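Local atomic coordinates of (S)-ureidoglycine--glyoxylate transaminase (Bacillus subtilis, PDB entry 3ISL), a protein that catalyses the pyridoxal-phosphate-dependent transamination between (S)-ureidoglycine and glyoxylate, giving oxalurate and glycine in bacterial purine catabolism. Residues L90-G95 with V140-G145; G95-L100 with E146-R151. One frame throughout, in Å; residues are numbered along the deposited sequence.

Contact 1 of 2, residues L90-G95 with V140-G145; sequences LIPIYG and VAMVHG
Leu90 and Val140 are paired in register, and a backbone bond between their strands runs from Ala141 N to Leu90 O, 3.0 Å long and close to straight; Leu90 also pairs through its backbone with Ile139. The same Leu90 O also receives the CA-H of Val140, while Ala141 O takes that of Ile91 at 3.4 Å between Ile91 CA and Ala141 O. Beyond this point the next residue of the first strand is Pro92, whose ring nitrogen has no hydrogen to give; its CD lies 3.4 Å from Ala141 O instead.

The strands run parallel, inclined by 21°, as neighbours inside the mixed sheet of the PLP-binding domain of a class-V aminotransferase (fold type I). Beta-branched and other apolar side chains suit such a buried sheet, which helices flank. Leu90 and Val140 meet through their CB atoms, and Ile91 CG1 lies against the small Ala141 CB; Ile91 also packs on Leu101 and Thr102 of helix 96-107. The side chain of Met142, extended beyond CG, crosses Pro92 at about a right angle, with CG 3.9 Å from Pro92 CD and SD near Pro92 CG; Ile128 of helix 125-135 packs on both residues. Further out, Met142 CE approaches CE1 of the Tyr94 ring obliquely at 4.1 Å.

Past the strand ends the chemistry turns polar. Tyr94 holds CG between its backbone N and carbonyl carbon (chi1 58°), and its side chain is long and rigid enough to carry a hydroxyl across to the second segment. That hydroxyl donates to Val143 O, 2.7 Å from Tyr94 OH; this carbonyl oxygen lies at the ring edge, in plane, whereas the hydroxyl stands above the carbonyl plane. His144 O is also close to Tyr94 OH, at 2.8 Å.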
loop_
_atom_site.group_PDB
_atom_site.type_symbol
_atom_site.label_atom_id
_atom_site.label_comp_id
_atom_site.label_asym_id
_atom_site.label_seq_id
_atom_site.Cartn_x
_atom_site.Cartn_y
_atom_site.Cartn_z
ATOM N N LEU A 90 14.872 23.263 1.126
ATOM C CA LEU A 90 16.243 23.030 1.546
ATOM C C LEU A 90 16.341 21.557 1.996
ATOM O O LEU A 90 15.624 21.138 2.877
ATOM C CB LEU A 90 16.570 23.873 2.771
ATOM C CG LEU A 90 18.004 24.361 3.041
ATOM C CD1 LEU A 90 18.333 24.411 4.535
ATOM C CD2 LEU A 90 19.186 23.863 2.180
ATOM N N ILE A 91 17.279 20.822 1.445
ATOM C CA ILE A 91 17.417 19.427 1.818
ATOM C C ILE A 91 18.883 19.174 2.151
ATOM O O ILE A 91 19.714 19.099 1.256
ATOM C CB ILE A 91 16.960 18.504 0.684
ATOM C CG1 ILE A 91 15.584 18.968 0.163
ATOM C CG2 ILE A 91 16.909 17.017 1.180
ATOM C CD1 ILE A 91 15.001 18.160 -1.024
ATOM N N PRO A 92 19.195 19.030 3.431
ATOM C CA PRO A 92 20.570 18.662 3.747
ATOM C C PRO A 92 20.678 17.148 3.628
ATOM O O PRO A 92 19.993 16.444 4.331
ATOM C CB PRO A 92 20.762 19.122 5.222
ATOM C CG PRO A 92 19.515 19.862 5.614
ATOM C CD PRO A 92 18.406 19.315 4.637
ATOM N N ILE A 93 21.589 16.683 2.782
ATOM C CA ILE A 93 21.741 15.293 2.407
ATOM C C ILE A 93 23.033 14.679 2.931
ATOM O O ILE A 93 24.126 15.173 2.655
ATOM C CB ILE A 93 21.736 15.215 0.899
ATOM C CG1 ILE A 93 20.340 15.609 0.364
ATOM C CG2 ILE A 93 22.109 13.776 0.395
ATOM C CD1 ILE A 93 20.459 16.075 -1.120
ATOM N N TYR A 94 22.918 13.618 3.728
ATOM C CA TYR A 94 24.148 12.965 4.232
ATOM C C TYR A 94 24.126 11.448 3.940
ATOM O O TYR A 94 24.982 10.673 4.406
ATOM C CB TYR A 94 24.363 13.281 5.718
ATOM C CG TYR A 94 23.219 12.870 6.618
ATOM C CD1 TYR A 94 22.053 13.656 6.731
ATOM C CD2 TYR A 94 23.272 11.663 7.312
ATOM C CE1 TYR A 94 21.033 13.246 7.536
ATOM C CE2 TYR A 94 22.264 11.249 8.116
ATOM C CZ TYR A 94 21.160 12.027 8.247
ATOM O OH TYR A 94 20.166 11.530 9.033
ATOM N N GLY A 95 23.143 11.031 3.143
ATOM C CA GLY A 95 23.119 9.653 2.669
ATOM C C GLY A 95 22.100 9.430 1.583
ATOM O O GLY A 95 21.566 10.384 1.036
ATOM N N VAL A 140 11.974 22.736 4.911
ATOM C CA VAL A 140 13.190 21.967 5.040
ATOM C C VAL A 140 12.883 20.516 5.293
ATOM O O VAL A 140 12.115 20.170 6.190
ATOM C CB VAL A 140 14.288 22.635 5.939
ATOM C CG1 VAL A 140 13.937 24.034 6.498
ATOM C CG2 VAL A 140 15.142 21.689 6.787
ATOM N N ALA A 141 13.448 19.678 4.412
ATOM C CA ALA A 141 13.147 18.255 4.381
ATOM C C ALA A 141 14.410 17.533 4.729
ATOM O O ALA A 141 15.452 17.774 4.111
ATOM C CB ALA A 141 12.640 17.806 2.970
ATOM N N MET A 142 14.321 16.591 5.653
ATOM C CA MET A 142 15.520 15.903 6.084
ATOM C C MET A 142 15.293 14.467 6.608
ATOM O O MET A 142 14.250 14.182 7.172
ATOM C CB MET A 142 16.128 16.725 7.213
ATOM C CG MET A 142 17.613 16.638 7.291
ATOM S SD MET A 142 18.114 17.653 8.711
ATOM C CE MET A 142 19.734 16.932 8.915
ATOM N N VAL A 143 16.296 13.597 6.440
ATOM C CA VAL A 143 16.247 12.218 6.946
ATOM C C VAL A 143 16.759 12.252 8.422
ATOM O O VAL A 143 17.789 12.850 8.710
ATOM C CB VAL A 143 17.116 11.256 6.114
ATOM C CG1 VAL A 143 17.004 9.773 6.687
ATOM C CG2 VAL A 143 16.747 11.290 4.639
ATOM N N HIS A 144 16.011 11.659 9.346
ATOM C CA HIS A 144 16.503 11.495 10.754
ATOM C C HIS A 144 17.676 10.536 10.854
ATOM O O HIS A 144 18.764 10.886 11.415
ATOM C CB HIS A 144 15.332 11.025 11.695
ATOM C CG HIS A 144 15.660 11.077 13.168
ATOM N ND1 HIS A 144 14.944 10.356 14.100
ATOM C CD2 HIS A 144 16.667 11.696 13.853
ATOM C CE1 HIS A 144 15.466 10.555 15.306
ATOM N NE2 HIS A 144 16.483 11.405 15.195
ATOM N N GLY A 145 17.471 9.320 10.360
ATOM C CA GLY A 145 18.513 8.282 10.423
ATOM C C GLY A 145 18.716 7.715 9.002
ATOM O O GLY A 145 17.757 7.210 8.384
#

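Contact 2 of 2, residues G95-L100 with E146-R151; sequences GRFGYL and ETSTGR. With PLP (pyridoxal-5'-phosphate), chain C.
The carboxylate of Glu146 accepts the backbone N-H groups of two successive residues near the start of helix 96-107, one on each oxygen. It comes from a loop far along the chain, beside the cofactor, in the fold type I architecture of this class-V aminotransferase. Phe97 N meets the syn lone pair of Glu146 OE1 at 3.0 Å, with the N-H nearly straight on the acceptor (169°), and Gly98 N meets Glu146 OE2 at 2.9 Å. A bend at chi2 (-73°) brings Glu146 CD back over Gly95. Ser148 OG also donates to Glu146 OE1, from above the carboxylate plane, and a water donates to Glu146 OE2. The positive end of the helix dipole would probably favour the charged carboxylate. An alanine at Glu146 would probably leave Phe97 N-H and the Ser148 hydroxyl without this acceptor and Gly98 N-H with its weak bond to Gly95 O.

Gly95 suits its place because a side chain there would run into Glu146 and Ser148. Ser148 CB covers one face of the Arg96 guanidinium over its centre. The Phe97 ring is sandwiched: Arg96 CD lies on one face, offset toward the rim, and the PLP ring lies over the other, with PLP C3 3.5 Å above the Phe97 ring plane. Thr147 OG1 shares a 3.2 Å hydrogen bond with PLP O3.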
loop_
_atom_site.group_PDB
_atom_site.type_symbol
_atom_site.label_atom_id
_atom_site.label_comp_id
_atom_site.label_asym_id
_atom_site.label_seq_id
_atom_site.Cartn_x
_atom_site.Cartn_y
_atom_site.Cartn_z
ATOM N N GLY A 95 23.143 11.031 3.143
ATOM C CA GLY A 95 23.119 9.653 2.669
ATOM C C GLY A 95 22.100 9.430 1.583
ATOM O O GLY A 95 21.566 10.384 1.036
ATOM N N ARG A 96 21.843 8.161 1.264
ATOM C CA ARG A 96 21.047 7.826 0.094
ATOM C C ARG A 96 19.627 8.346 0.160
ATOM O O ARG A 96 19.086 8.760 -0.845
ATOM C CB ARG A 96 21.039 6.304 -0.176
ATOM C CG ARG A 96 19.795 5.823 -0.992
ATOM C CD ARG A 96 19.361 4.361 -0.600
ATOM N NE ARG A 96 20.522 3.404 -0.500
ATOM C CZ ARG A 96 20.702 2.446 0.438
ATOM N NH1 ARG A 96 19.818 2.229 1.425
ATOM N NH2 ARG A 96 21.805 1.709 0.399
ATOM N N PHE A 97 18.999 8.306 1.324
ATOM C CA PHE A 97 17.586 8.713 1.402
ATOM C C PHE A 97 17.390 10.249 1.299
ATOM O O PHE A 97 16.323 10.713 0.894
ATOM C CB PHE A 97 16.873 7.987 2.589
ATOM C CG PHE A 97 16.912 6.460 2.454
ATOM C CD1 PHE A 97 15.947 5.788 1.683
ATOM C CD2 PHE A 97 17.980 5.703 3.001
ATOM C CE1 PHE A 97 15.995 4.399 1.479
ATOM C CE2 PHE A 97 18.036 4.293 2.812
ATOM C CZ PHE A 97 17.032 3.652 2.040
ATOM N N GLY A 98 18.417 11.038 1.616
ATOM C CA GLY A 98 18.410 12.487 1.268
ATOM C C GLY A 98 18.128 12.756 -0.226
ATOM O O GLY A 98 17.394 13.668 -0.565
ATOM N N TYR A 99 18.718 11.965 -1.112
ATOM C CA TYR A 99 18.455 12.049 -2.562
ATOM C C TYR A 99 17.056 11.621 -2.991
ATOM O O TYR A 99 16.538 12.127 -3.989
ATOM C CB TYR A 99 19.487 11.234 -3.324
ATOM C CG TYR A 99 20.869 11.827 -3.120
ATOM C CD1 TYR A 99 21.166 13.103 -3.585
ATOM C CD2 TYR A 99 21.871 11.107 -2.480
ATOM C CE1 TYR A 99 22.425 13.667 -3.397
ATOM C CE2 TYR A 99 23.137 11.665 -2.297
ATOM C CZ TYR A 99 23.404 12.950 -2.747
ATOM O OH TYR A 99 24.657 13.513 -2.552
ATOM N N LEU A 100 16.426 10.710 -2.254
ATOM C CA LEU A 100 15.039 10.465 -2.552
ATOM C C LEU A 100 14.173 11.693 -2.233
ATOM O O LEU A 100 13.252 12.017 -2.961
ATOM C CB LEU A 100 14.542 9.279 -1.710
ATOM C CG LEU A 100 13.115 8.774 -1.736
ATOM C CD1 LEU A 100 12.720 8.247 -3.121
ATOM C CD2 LEU A 100 12.992 7.644 -0.583
ATOM N N GLU A 146 19.940 7.810 8.466
ATOM C CA GLU A 146 20.241 7.218 7.119
ATOM C C GLU A 146 20.789 5.845 7.331
ATOM O O GLU A 146 21.936 5.726 7.847
ATOM C CB GLU A 146 21.423 7.946 6.420
ATOM C CG GLU A 146 21.096 9.182 5.656
ATOM C CD GLU A 146 20.375 8.899 4.365
ATOM O OE1 GLU A 146 20.389 7.750 3.892
ATOM O OE2 GLU A 146 19.818 9.842 3.793
ATOM N N THR A 147 20.042 4.814 6.905
ATOM C CA THR A 147 20.486 3.473 7.059
ATOM C C THR A 147 21.571 3.218 6.068
ATOM O O THR A 147 22.371 2.317 6.299
ATOM C CB THR A 147 19.379 2.398 6.825
ATOM O OG1 THR A 147 18.756 2.642 5.564
ATOM C CG2 THR A 147 18.336 2.480 7.896
ATOM N N SER A 148 21.591 3.978 4.970
ATOM C CA SER A 148 22.589 3.784 3.930
ATOM C C SER A 148 23.993 4.031 4.493
ATOM O O SER A 148 24.943 3.432 4.071
ATOM C CB SER A 148 22.310 4.718 2.714
ATOM O OG SER A 148 22.405 6.106 3.103
ATOM N N THR A 149 24.112 4.947 5.432
ATOM C CA THR A 149 25.418 5.324 5.983
ATOM C C THR A 149 25.546 4.962 7.472
ATOM O O THR A 149 26.617 4.952 8.012
ATOM C CB THR A 149 25.764 6.808 5.743
ATOM O OG1 THR A 149 24.995 7.673 6.584
ATOM C CG2 THR A 149 25.604 7.215 4.226
ATOM N N GLY A 150 24.441 4.612 8.104
ATOM C CA GLY A 150 24.407 4.306 9.543
ATOM C C GLY A 150 24.500 5.502 10.483
ATOM O O GLY A 150 24.839 5.322 11.658
ATOM N N ARG A 151 24.236 6.717 9.990
ATOM C CA ARG A 151 24.345 7.923 10.824
ATOM C C ARG A 151 22.971 8.404 11.165
ATOM O O ARG A 151 22.075 8.250 10.380
ATOM C CB ARG A 151 25.124 9.065 10.127
ATOM C CG ARG A 151 26.563 8.683 9.767
ATOM C CD ARG A 151 27.401 8.411 11.018
ATOM N NE ARG A 151 27.555 7.030 11.454
ATOM C CZ ARG A 151 28.017 6.057 10.689
ATOM N NH1 ARG A 151 28.240 6.350 9.441
ATOM N NH2 ARG A 151 28.217 4.826 11.122
HETATM N N1 PLP C . 13.518 6.301 4.150
HETATM C C2 PLP C . 14.572 5.714 4.994
HETATM C C2A PLP C . 15.402 6.438 5.872
HETATM C C3 PLP C . 14.848 4.340 4.981
HETATM O O3 PLP C . 15.823 3.792 5.774
HETATM C C4 PLP C . 14.137 3.456 4.200
HETATM C C4A PLP C . 14.485 1.918 4.250
HETATM C C5 PLP C . 13.125 3.964 3.396
HETATM C C6 PLP C . 12.804 5.358 3.336
HETATM C C5A PLP C . 12.421 2.977 2.525
HETATM O O4P PLP C . 11.087 3.040 2.720
HETATM P P PLP C . 10.319 1.949 1.872
HETATM O O1P PLP C . 11.265 0.946 1.223
HETATM O O2P PLP C . 9.438 2.933 0.862
HETATM O O3P PLP C . 9.194 1.194 2.865
HETATM O O HOH W 1 20.460 12.272 4.266
#

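In the fold
Both contacts are buried and lie side by side, their centres about 8 Å apart, and they share Gly95, where strand 88-93 gives way to helix 96-107. Contact 1 lies in the sheet interior, joined by backbone pairing and apolar packing, with one tyrosine hydroxyl bond past the strand ends; contact 2 lies beyond the C-terminal ends of these strands, where a helix start and a loop meet through a carboxylate, a water and the cofactor. The two touch directly: Tyr94 CE2 packs on Glu146 CG, and Val143 CG2 on Gly98 N. Val143 at the end of strand 139-143, then Gly145 and Thr147 in the chain that follows, line the PLP pocket.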